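Long-range contacts in superkiller protein 7 (Saccharomyces cerevisiae, PDB 4ZKE), which binds GTP in a translational-GTPase-like fold and is thought to link the cytoplasmic exosome to the Ski complex in mRNA decay: residues T314-T319 / I383-T388; N296-K301 / F374-G379; Q320-H325 / D466-V471. All coordinates share one frame; numbering follows the deposited sequence.

Interaction 1 (T314-T319 / I383-T388); sequences TIEIHT and IHSRKT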
loop_
_atom_site.group_PDB
_atom_site.type_symbol
_atom_site.label_atom_id
_atom_site.label_comp_id
_atom_site.label_asym_id
_atom_site.label_seq_id
_atom_site.Cartn_x
_atom_site.Cartn_y
_atom_site.Cartn_z
ATOM N N THR A 314 -11.229 -2.641 -25.545
ATOM C CA THR A 314 -9.876 -2.386 -26.015
ATOM C C THR A 314 -9.155 -1.514 -24.997
ATOM O O THR A 314 -9.745 -0.588 -24.441
ATOM C CB THR A 314 -9.867 -1.693 -27.395
ATOM O OG1 THR A 314 -10.717 -2.409 -28.299
ATOM C CG2 THR A 314 -8.451 -1.648 -27.969
ATOM N N ILE A 315 -7.881 -1.819 -24.762
ATOM C CA ILE A 315 -7.077 -1.108 -23.770
ATOM C C ILE A 315 -5.702 -0.729 -24.316
ATOM O O ILE A 315 -5.275 -1.232 -25.357
ATOM C CB ILE A 315 -6.897 -1.953 -22.482
ATOM C CG1 ILE A 315 -6.374 -3.362 -22.798
ATOM C CG2 ILE A 315 -8.218 -2.050 -21.725
ATOM C CD1 ILE A 315 -4.859 -3.484 -22.863
ATOM N N GLU A 316 -5.029 0.174 -23.605
ATOM C CA GLU A 316 -3.644 0.545 -23.892
ATOM C C GLU A 316 -2.755 0.210 -22.699
ATOM O O GLU A 316 -3.079 0.563 -21.568
ATOM C CB GLU A 316 -3.524 2.040 -24.205
ATOM C CG GLU A 316 -3.961 2.450 -25.599
ATOM C CD GLU A 316 -4.018 3.962 -25.766
ATOM O OE1 GLU A 316 -3.289 4.672 -25.040
ATOM O OE2 GLU A 316 -4.797 4.443 -26.615
ATOM N N ILE A 317 -1.638 -0.462 -22.956
ATOM C CA ILE A 317 -0.639 -0.723 -21.927
ATOM C C ILE A 317 0.572 0.160 -22.184
ATOM O O ILE A 317 1.225 0.039 -23.219
ATOM C CB ILE A 317 -0.204 -2.203 -21.896
ATOM C CG1 ILE A 317 -1.413 -3.104 -21.631
ATOM C CG2 ILE A 317 0.868 -2.422 -20.825
ATOM C CD1 ILE A 317 -1.120 -4.591 -21.730
ATOM N N HIS A 318 0.870 1.041 -21.235
ATOM C CA HIS A 318 1.997 1.957 -21.364
ATOM C C HIS A 318 3.136 1.551 -20.440
ATOM O O HIS A 318 2.981 1.523 -19.220
ATOM C CB HIS A 318 1.553 3.389 -21.067
ATOM C CG HIS A 318 0.634 3.954 -22.102
ATOM N ND1 HIS A 318 1.088 4.675 -23.185
ATOM C CD2 HIS A 318 -0.712 3.886 -22.233
ATOM C CE1 HIS A 318 0.060 5.035 -23.934
ATOM N NE2 HIS A 318 -1.043 4.569 -23.376
ATOM N N THR A 319 4.279 1.231 -21.036
ATOM C CA THR A 319 5.431 0.772 -20.276
ATOM C C THR A 319 6.266 1.929 -19.751
ATOM O O THR A 319 6.116 3.072 -20.183
ATOM C CB THR A 319 6.346 -0.129 -21.121
ATOM O OG1 THR A 319 7.011 0.663 -22.112
ATOM C CG2 THR A 319 5.547 -1.234 -21.795
ATOM N N ILE A 383 -4.919 1.662 -19.482
ATOM C CA ILE A 383 -6.072 2.539 -19.656
ATOM C C ILE A 383 -6.928 2.056 -20.819
ATOM O O ILE A 383 -6.509 1.187 -21.584
ATOM C CB ILE A 383 -5.642 4.001 -19.914
ATOM C CG1 ILE A 383 -4.752 4.088 -21.158
ATOM C CG2 ILE A 383 -4.918 4.558 -18.691
ATOM C CD1 ILE A 383 -4.440 5.501 -21.600
ATOM N N HIS A 384 -8.126 2.615 -20.948
ATOM C CA HIS A 384 -8.968 2.312 -22.096
ATOM C C HIS A 384 -8.319 2.897 -23.343
ATOM O O HIS A 384 -7.683 3.950 -23.287
ATOM C CB HIS A 384 -10.384 2.862 -21.916
ATOM C CG HIS A 384 -11.357 2.346 -22.930
ATOM N ND1 HIS A 384 -11.622 3.003 -24.113
ATOM C CD2 HIS A 384 -12.120 1.226 -22.945
ATOM C CE1 HIS A 384 -12.510 2.315 -24.809
ATOM N NE2 HIS A 384 -12.828 1.233 -24.122
ATOM N N SER A 385 -8.474 2.209 -24.467
ATOM C CA SER A 385 -7.821 2.629 -25.696
ATOM C C SER A 385 -8.358 3.966 -26.192
ATOM O O SER A 385 -9.568 4.191 -26.234
ATOM C CB SER A 385 -7.988 1.564 -26.778
ATOM O OG SER A 385 -7.450 2.008 -28.010
ATOM N N ARG A 386 -7.437 4.852 -26.551
ATOM C CA ARG A 386 -7.779 6.126 -27.166
ATOM C C ARG A 386 -7.806 5.929 -28.681
ATOM O O ARG A 386 -7.023 6.529 -29.418
ATOM C CB ARG A 386 -6.776 7.206 -26.751
ATOM C CG ARG A 386 -6.607 7.319 -25.235
ATOM C CD ARG A 386 -5.551 8.340 -24.835
ATOM N NE ARG A 386 -4.190 7.829 -24.986
ATOM C CZ ARG A 386 -3.092 8.522 -24.693
ATOM N NH1 ARG A 386 -3.184 9.763 -24.228
ATOM N NH2 ARG A 386 -1.895 7.976 -24.866
ATOM N N LYS A 387 -8.720 5.072 -29.130
ATOM C CA LYS A 387 -8.753 4.601 -30.514
ATOM C C LYS A 387 -9.099 5.698 -31.519
ATOM O O LYS A 387 -9.764 6.680 -31.181
ATOM C CB LYS A 387 -9.762 3.453 -30.653
ATOM C CG LYS A 387 -11.168 3.786 -30.150
ATOM C CD LYS A 387 -11.492 3.131 -28.806
ATOM C CE LYS A 387 -12.636 2.134 -28.932
ATOM N NZ LYS A 387 -12.344 1.062 -29.925
ATOM N N THR A 388 -8.641 5.512 -32.755
ATOM C CA THR A 388 -8.952 6.417 -33.859
ATOM C C THR A 388 -9.724 5.678 -34.950
ATOM O O THR A 388 -9.694 6.062 -36.120
ATOM C CB THR A 388 -7.676 7.030 -34.473
ATOM O OG1 THR A 388 -6.855 5.991 -35.022
ATOM C CG2 THR A 388 -6.888 7.798 -33.420
#

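Interaction 2 (N296-K301 / F374-G379); sequences NYVSLK and FHIRKG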
loop_
_atom_site.group_PDB
_atom_site.type_symbol
_atom_site.label_atom_id
_atom_site.label_comp_id
_atom_site.label_asym_id
_atom_site.label_seq_id
_atom_site.Cartn_x
_atom_site.Cartn_y
_atom_site.Cartn_z
ATOM N N ASN A 296 -0.356 -12.831 -29.017
ATOM C CA ASN A 296 0.073 -13.229 -27.684
ATOM C C ASN A 296 -0.928 -12.842 -26.614
ATOM O O ASN A 296 -1.719 -11.912 -26.787
ATOM C CB ASN A 296 1.437 -12.620 -27.365
ATOM C CG ASN A 296 2.538 -13.204 -28.215
ATOM O OD1 ASN A 296 2.968 -14.336 -27.997
ATOM N ND2 ASN A 296 2.997 -12.440 -29.199
ATOM N N TYR A 297 -0.886 -13.581 -25.511
ATOM C CA TYR A 297 -1.780 -13.353 -24.389
ATOM C C TYR A 297 -0.973 -13.068 -23.133
ATOM O O TYR A 297 -0.168 -13.891 -22.698
ATOM C CB TYR A 297 -2.698 -14.556 -24.190
ATOM C CG TYR A 297 -3.653 -14.750 -25.345
ATOM C CD1 TYR A 297 -3.224 -15.318 -26.539
ATOM C CD2 TYR A 297 -4.979 -14.349 -25.249
ATOM C CE1 TYR A 297 -4.091 -15.489 -27.601
ATOM C CE2 TYR A 297 -5.853 -14.515 -26.306
ATOM C CZ TYR A 297 -5.404 -15.086 -27.480
ATOM O OH TYR A 297 -6.269 -15.252 -28.534
ATOM N N VAL A 298 -1.193 -11.884 -22.570
ATOM C CA VAL A 298 -0.508 -11.455 -21.361
ATOM C C VAL A 298 -1.465 -11.488 -20.180
ATOM O O VAL A 298 -2.527 -10.869 -20.217
ATOM C CB VAL A 298 0.065 -10.034 -21.509
ATOM C CG1 VAL A 298 0.957 -9.692 -20.318
ATOM C CG2 VAL A 298 0.841 -9.913 -22.802
ATOM N N SER A 299 -1.086 -12.218 -19.139
ATOM C CA SER A 299 -1.854 -12.244 -17.902
ATOM C C SER A 299 -1.355 -11.143 -16.971
ATOM O O SER A 299 -0.217 -11.183 -16.502
ATOM C CB SER A 299 -1.748 -13.609 -17.226
ATOM O OG SER A 299 -2.449 -13.618 -15.995
ATOM N N LEU A 300 -2.211 -10.158 -16.720
ATOM C CA LEU A 300 -1.859 -9.028 -15.870
ATOM C C LEU A 300 -2.605 -9.071 -14.545
ATOM O O LEU A 300 -3.823 -9.261 -14.518
ATOM C CB LEU A 300 -2.169 -7.706 -16.579
ATOM C CG LEU A 300 -1.463 -7.452 -17.908
ATOM C CD1 LEU A 300 -2.040 -6.216 -18.564
ATOM C CD2 LEU A 300 0.029 -7.300 -17.703
ATOM N N LYS A 301 -1.872 -8.897 -13.450
ATOM C CA LYS A 301 -2.491 -8.606 -12.165
ATOM C C LYS A 301 -2.646 -7.091 -12.085
ATOM O O LYS A 301 -1.653 -6.364 -12.052
ATOM C CB LYS A 301 -1.658 -9.138 -10.998
ATOM C CG LYS A 301 -2.411 -9.134 -9.676
ATOM C CD LYS A 301 -1.486 -9.092 -8.476
ATOM C CE LYS A 301 -1.392 -10.434 -7.776
ATOM N NZ LYS A 301 -0.815 -10.283 -6.408
ATOM N N PHE A 374 7.803 -7.733 -26.212
ATOM C CA PHE A 374 7.441 -6.660 -25.295
ATOM C C PHE A 374 7.848 -6.972 -23.863
ATOM O O PHE A 374 7.879 -8.137 -23.462
ATOM C CB PHE A 374 5.934 -6.402 -25.354
ATOM C CG PHE A 374 5.094 -7.610 -25.079
ATOM C CD1 PHE A 374 4.729 -7.927 -23.786
ATOM C CD2 PHE A 374 4.655 -8.420 -26.116
ATOM C CE1 PHE A 374 3.952 -9.030 -23.528
ATOM C CE2 PHE A 374 3.878 -9.529 -25.862
ATOM C CZ PHE A 374 3.526 -9.836 -24.566
ATOM N N HIS A 375 8.145 -5.920 -23.104
ATOM C CA HIS A 375 8.496 -6.043 -21.695
ATOM C C HIS A 375 7.564 -5.187 -20.844
ATOM O O HIS A 375 7.731 -3.971 -20.743
ATOM C CB HIS A 375 9.952 -5.628 -21.474
ATOM C CG HIS A 375 10.776 -6.646 -20.747
ATOM N ND1 HIS A 375 10.508 -7.998 -20.786
ATOM C CD2 HIS A 375 11.873 -6.503 -19.968
ATOM C CE1 HIS A 375 11.403 -8.643 -20.059
ATOM N NE2 HIS A 375 12.242 -7.758 -19.552
ATOM N N ILE A 376 6.577 -5.839 -20.238
ATOM C CA ILE A 376 5.624 -5.165 -19.376
ATOM C C ILE A 376 6.017 -5.454 -17.936
ATOM O O ILE A 376 6.100 -6.613 -17.533
ATOM C CB ILE A 376 4.182 -5.632 -19.664
ATOM C CG1 ILE A 376 3.805 -5.297 -21.111
ATOM C CG2 ILE A 376 3.196 -4.998 -18.686
ATOM C CD1 ILE A 376 2.527 -5.949 -21.585
ATOM N N ARG A 377 6.274 -4.394 -17.176
ATOM C CA ARG A 377 6.810 -4.515 -15.821
ATOM C C ARG A 377 5.854 -3.956 -14.770
ATOM O O ARG A 377 4.876 -3.285 -15.104
ATOM C CB ARG A 377 8.160 -3.799 -15.735
ATOM C CG ARG A 377 9.273 -4.507 -16.499
ATOM C CD ARG A 377 10.159 -3.536 -17.270
ATOM N NE ARG A 377 11.074 -2.795 -16.403
ATOM C CZ ARG A 377 12.251 -3.253 -15.983
ATOM N NH1 ARG A 377 12.668 -4.463 -16.337
ATOM N NH2 ARG A 377 13.015 -2.501 -15.202
ATOM N N LYS A 378 6.140 -4.237 -13.501
ATOM C CA LYS A 378 5.337 -3.706 -12.403
ATOM C C LYS A 378 5.396 -2.193 -12.421
ATOM O O LYS A 378 6.450 -1.614 -12.681
ATOM C CB LYS A 378 5.825 -4.207 -11.044
ATOM C CG LYS A 378 6.192 -5.676 -10.975
ATOM C CD LYS A 378 6.175 -6.200 -9.533
ATOM C CE LYS A 378 6.879 -5.275 -8.543
ATOM N NZ LYS A 378 6.653 -5.706 -7.132
ATOM N N GLY A 379 4.269 -1.556 -12.129
ATOM C CA GLY A 379 4.209 -0.109 -12.073
ATOM C C GLY A 379 3.735 0.498 -13.378
ATOM O O GLY A 379 3.427 1.690 -13.440
#

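Interaction 3 (Q320-H325 / D466-V471); sequences QYEDFH and DFALNV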
loop_
_atom_site.group_PDB
_atom_site.type_symbol
_atom_site.label_atom_id
_atom_site.label_comp_id
_atom_site.label_asym_id
_atom_site.label_seq_id
_atom_site.Cartn_x
_atom_site.Cartn_y
_atom_site.Cartn_z
ATOM N N GLN A 320 7.160 1.610 -18.822
ATOM C CA GLN A 320 8.075 2.595 -18.273
ATOM C C GLN A 320 9.230 2.807 -19.243
ATOM O O GLN A 320 9.850 3.870 -19.262
ATOM C CB GLN A 320 8.578 2.155 -16.898
ATOM C CG GLN A 320 8.356 3.203 -15.828
ATOM C CD GLN A 320 6.897 3.605 -15.703
ATOM O OE1 GLN A 320 6.087 2.901 -15.100
ATOM N NE2 GLN A 320 6.557 4.747 -16.285
ATOM N N TYR A 321 9.518 1.782 -20.042
ATOM C CA TYR A 321 10.359 1.948 -21.221
ATOM C C TYR A 321 9.723 3.028 -22.091
ATOM O O TYR A 321 8.617 2.852 -22.601
ATOM C CB TYR A 321 10.500 0.636 -21.995
ATOM C CG TYR A 321 11.925 0.138 -22.104
ATOM C CD1 TYR A 321 12.781 0.628 -23.083
ATOM C CD2 TYR A 321 12.413 -0.827 -21.231
ATOM C CE1 TYR A 321 14.085 0.174 -23.188
ATOM C CE2 TYR A 321 13.716 -1.289 -21.328
ATOM C CZ TYR A 321 14.548 -0.785 -22.311
ATOM O OH TYR A 321 15.849 -1.232 -22.423
ATOM N N GLU A 322 10.443 4.133 -22.263
ATOM C CA GLU A 322 9.862 5.417 -22.668
ATOM C C GLU A 322 8.811 5.368 -23.780
ATOM O O GLU A 322 7.763 6.008 -23.669
ATOM C CB GLU A 322 10.985 6.367 -23.097
ATOM C CG GLU A 322 10.494 7.731 -23.566
ATOM C CD GLU A 322 11.489 8.844 -23.284
ATOM O OE1 GLU A 322 12.695 8.548 -23.132
ATOM O OE2 GLU A 322 11.062 10.016 -23.209
ATOM N N ASP A 323 9.077 4.612 -24.840
ATOM C CA ASP A 323 8.251 4.693 -26.041
ATOM C C ASP A 323 7.106 3.679 -26.081
ATOM O O ASP A 323 6.002 4.009 -26.519
ATOM C CB ASP A 323 9.129 4.509 -27.284
ATOM C CG ASP A 323 8.421 4.910 -28.569
ATOM O OD1 ASP A 323 7.506 5.760 -28.513
ATOM O OD2 ASP A 323 8.786 4.378 -29.638
ATOM N N PHE A 324 7.363 2.458 -25.618
ATOM C CA PHE A 324 6.482 1.326 -25.915
ATOM C C PHE A 324 5.056 1.524 -25.407
ATOM O O PHE A 324 4.828 1.970 -24.281
ATOM C CB PHE A 324 7.044 0.023 -25.329
ATOM C CG PHE A 324 8.377 -0.391 -25.901
ATOM C CD1 PHE A 324 9.011 0.368 -26.871
ATOM C CD2 PHE A 324 8.993 -1.552 -25.463
ATOM C CE1 PHE A 324 10.234 -0.020 -27.386
ATOM C CE2 PHE A 324 10.212 -1.943 -25.979
ATOM C CZ PHE A 324 10.833 -1.177 -26.939
ATOM N N HIS A 325 4.107 1.173 -26.267
ATOM C CA HIS A 325 2.686 1.223 -25.961
ATOM C C HIS A 325 2.025 0.079 -26.713
ATOM O O HIS A 325 2.282 -0.109 -27.901
ATOM C CB HIS A 325 2.082 2.569 -26.366
ATOM C CG HIS A 325 2.311 2.920 -27.804
ATOM N ND1 HIS A 325 3.571 3.004 -28.356
ATOM C CD2 HIS A 325 1.442 3.200 -28.805
ATOM C CE1 HIS A 325 3.471 3.321 -29.634
ATOM N NE2 HIS A 325 2.189 3.447 -29.932
ATOM N N ASP A 466 16.460 6.165 -21.165
ATOM C CA ASP A 466 15.331 5.492 -21.804
ATOM C C ASP A 466 14.226 5.124 -20.812
ATOM O O ASP A 466 13.491 4.157 -21.015
ATOM C CB ASP A 466 15.812 4.233 -22.534
ATOM C CG ASP A 466 16.779 4.547 -23.664
ATOM O OD1 ASP A 466 17.709 3.744 -23.890
ATOM O OD2 ASP A 466 16.609 5.595 -24.326
ATOM N N PHE A 467 14.121 5.903 -19.741
ATOM C CA PHE A 467 13.055 5.738 -18.763
ATOM C C PHE A 467 12.243 7.021 -18.682
ATOM O O PHE A 467 12.799 8.120 -18.681
ATOM C CB PHE A 467 13.623 5.378 -17.388
ATOM C CG PHE A 467 12.575 5.221 -16.316
ATOM C CD1 PHE A 467 12.211 3.964 -15.867
ATOM C CD2 PHE A 467 11.955 6.332 -15.758
ATOM C CE1 PHE A 467 11.253 3.817 -14.880
ATOM C CE2 PHE A 467 10.991 6.191 -14.779
ATOM C CZ PHE A 467 10.638 4.933 -14.340
ATOM N N ALA A 468 10.925 6.873 -18.614
ATOM C CA ALA A 468 10.029 8.011 -18.451
ATOM C C ALA A 468 8.903 7.654 -17.489
ATOM O O ALA A 468 8.379 6.540 -17.515
ATOM C CB ALA A 468 9.469 8.443 -19.792
ATOM N N LEU A 469 8.539 8.606 -16.637
ATOM C CA LEU A 469 7.469 8.401 -15.669
ATOM C C LEU A 469 6.102 8.632 -16.306
ATOM O O LEU A 469 5.830 9.711 -16.836
ATOM C CB LEU A 469 7.656 9.334 -14.473
ATOM C CG LEU A 469 6.801 9.035 -13.240
ATOM C CD1 LEU A 469 7.292 7.781 -12.551
ATOM C CD2 LEU A 469 6.833 10.205 -12.276
ATOM N N ASN A 470 5.245 7.617 -16.247
ATOM C CA ASN A 470 3.885 7.732 -16.761
ATOM C C ASN A 470 3.009 8.470 -15.760
ATOM O O ASN A 470 2.865 8.034 -14.615
ATOM C CB ASN A 470 3.288 6.354 -17.056
ATOM C CG ASN A 470 3.922 5.684 -18.261
ATOM O OD1 ASN A 470 4.244 6.334 -19.255
ATOM N ND2 ASN A 470 4.098 4.370 -18.179
ATOM N N VAL A 471 2.434 9.588 -16.191
ATOM C CA VAL A 471 1.589 10.399 -15.326
ATOM C C VAL A 471 0.264 10.692 -16.005
ATOM O O VAL A 471 0.229 11.194 -17.128
ATOM C CB VAL A 471 2.266 11.726 -14.953
ATOM C CG1 VAL A 471 1.410 12.499 -13.964
ATOM C CG2 VAL A 471 3.642 11.467 -14.371
#

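Interaction 1 (T314-T319 / I383-T388)
Glu316 meets Arg386 because its CG stands anti to the carbonyl carbon (chi1 -78°) and the chain runs on extended. Arg386 turns back to it through a bend at chi3 (-78°). Strands 314-318 and 381-384 are neighbours in the closed antiparallel beta-barrel of domain II. Glu316 and Ile383 form a hydrogen-bonded antiparallel pair: Glu316 N gives to Ile383 O at 2.7 Å, and Ile383 N gives back to Glu316 O. Ile315 and His384 follow as a non-hydrogen-bonded pair. Beyond the strand end, Ser385 N still bonds Thr314 O. The same oxygen lies over one face of the His384 imidazole, toward its rim.

The Glu316 carboxylate holds the turn that follows. Its OE2 accepts from Arg386 N at 2.7 Å, met from above the carboxylate plane. Arg386 is the centre of an inverse gamma turn, so this bond ties down the turn itself. OE1 takes two donors: Arg386 NE on its syn lone pair, in a salt bridge of 3.3 Å, and His318 NE2 on its anti lone pair at 2.8 Å. With an alanine here, the Arg386 charge and backbone N would probably lose their carboxylate mate, and the His318 ring would be freer to turn. Arg386 NH1 also bonds Leu399 O. Ile383 CD1 packs beside the His318 ring, 3.9 Å from NE2. At the far end Thr314 CG2 presses on Ser385 CB at 3.5 Å, a tight carbon contact.

Interaction 2 (N296-K301 / F374-G379)
Val298 points its side chain toward the loop 374-379, and its two methyl groups divide the work. CG2 is set against the Phe374 ring, closest at CZ (3.2 Å) and nearly as close to CE1. The Val298 and Phe374 side chains slide past each other in opposite directions. CG1 faces the tip of Ile376, with 4.3 Å to CD1. The Phe374 ring enters with CG between its backbone N and carbonyl carbon (chi1 56°), which carries the ring across to the strand. Asn296 CB lies at the edge of that ring, 4.2 Å from CE2.

Strand 295-306 belongs to the closed antiparallel barrel of domain II, and the loop lies between barrel strands 356-364 and 381-384. Phe374 and Ile376 both turn toward 295-306. The Phe374 ring also meets Tyr326 edge-to-face and touches Val288.

Ile376 is the bump that fits the notch between Val298 and Leu300. Its CD1 end meets Val298, while its branch CG2 comes to 4.0 Å from Leu300 CD2. The Ile376 and Leu300 side chains cross at about a right angle. Ile317 and Ser286 border the same apolar patch, both touching Leu300 and Ile376.

Interaction 3 (Q320-H325 / D466-V471)
Two backbone hydrogen bonds join Gln320 and Glu322 to the segment 466-471. Ala468 N gives to Gln320 O at 3.3 Å. Glu322 N gives to Asp466 O, also at 3.3 Å. Tyr321 lies between these two bonds and forms a single bridge with Phe467. The bonds are long, yet both are fairly straight at the hydrogen.

The loop 320-325 connects strands 314-318 and 325-335 of the domain II barrel. Asp466 to Ala468 lead into strand 469-473, which pairs with 400-404 near the domain III barrel. The contact joins the domain II barrel to the domain III region, consistent with the packing of these domains in translational GTPases.

Side-chain packing surrounds the bonds. Phe467 carries its ring with CG opposite the backbone N (chi1 179°), which sets one ring face against Gln320 O. The Gln320 chain packs on the same ring. Glu322 puts its aliphatic part against Ala468, with Glu322 CG 4.0 Å from Ala468 CB. Glu322 also touches Arg405, and Arg405 NH1 bonds Phe467 O. The exposed Tyr321 ring lies beside Asp466, its CE1 4.5 Å from Asp466 CB. The Gln320 and Asn470 side chains run past each other in opposite directions.

Polar and charged groups make up the rest. Asn470 ND2 bonds Thr319 O, just ahead of the loop, which gives this side chain a firm partner on the domain II side. Two carboxylates also come near each other: Glu322 OE1 and Asp466 OD2 are 5.0 Å apart, a proximity that could slightly disfavour charge on both.

The centres of the three contacts lie about 14 Å from one another. Interactions 1 and 2 belong to the domain II barrel, with 314-318 and 381-384 as neighbouring strands and 295-306 elsewhere in the same sheet. They meet through Ile317, whose CD1 packs on Leu300 and Ile376. Interaction 3 joins this barrel to the region of domain III. It meets interaction 1 where Asn470 reaches Thr319. Along the chain the order is 296-301, 314-319, 320-325, 374-379, 383-388, 466-471, so the segments of each pair alternate with those of the others. Strand pairing inside domain II and its contact with the domain III region thus use adjoining pieces of chain.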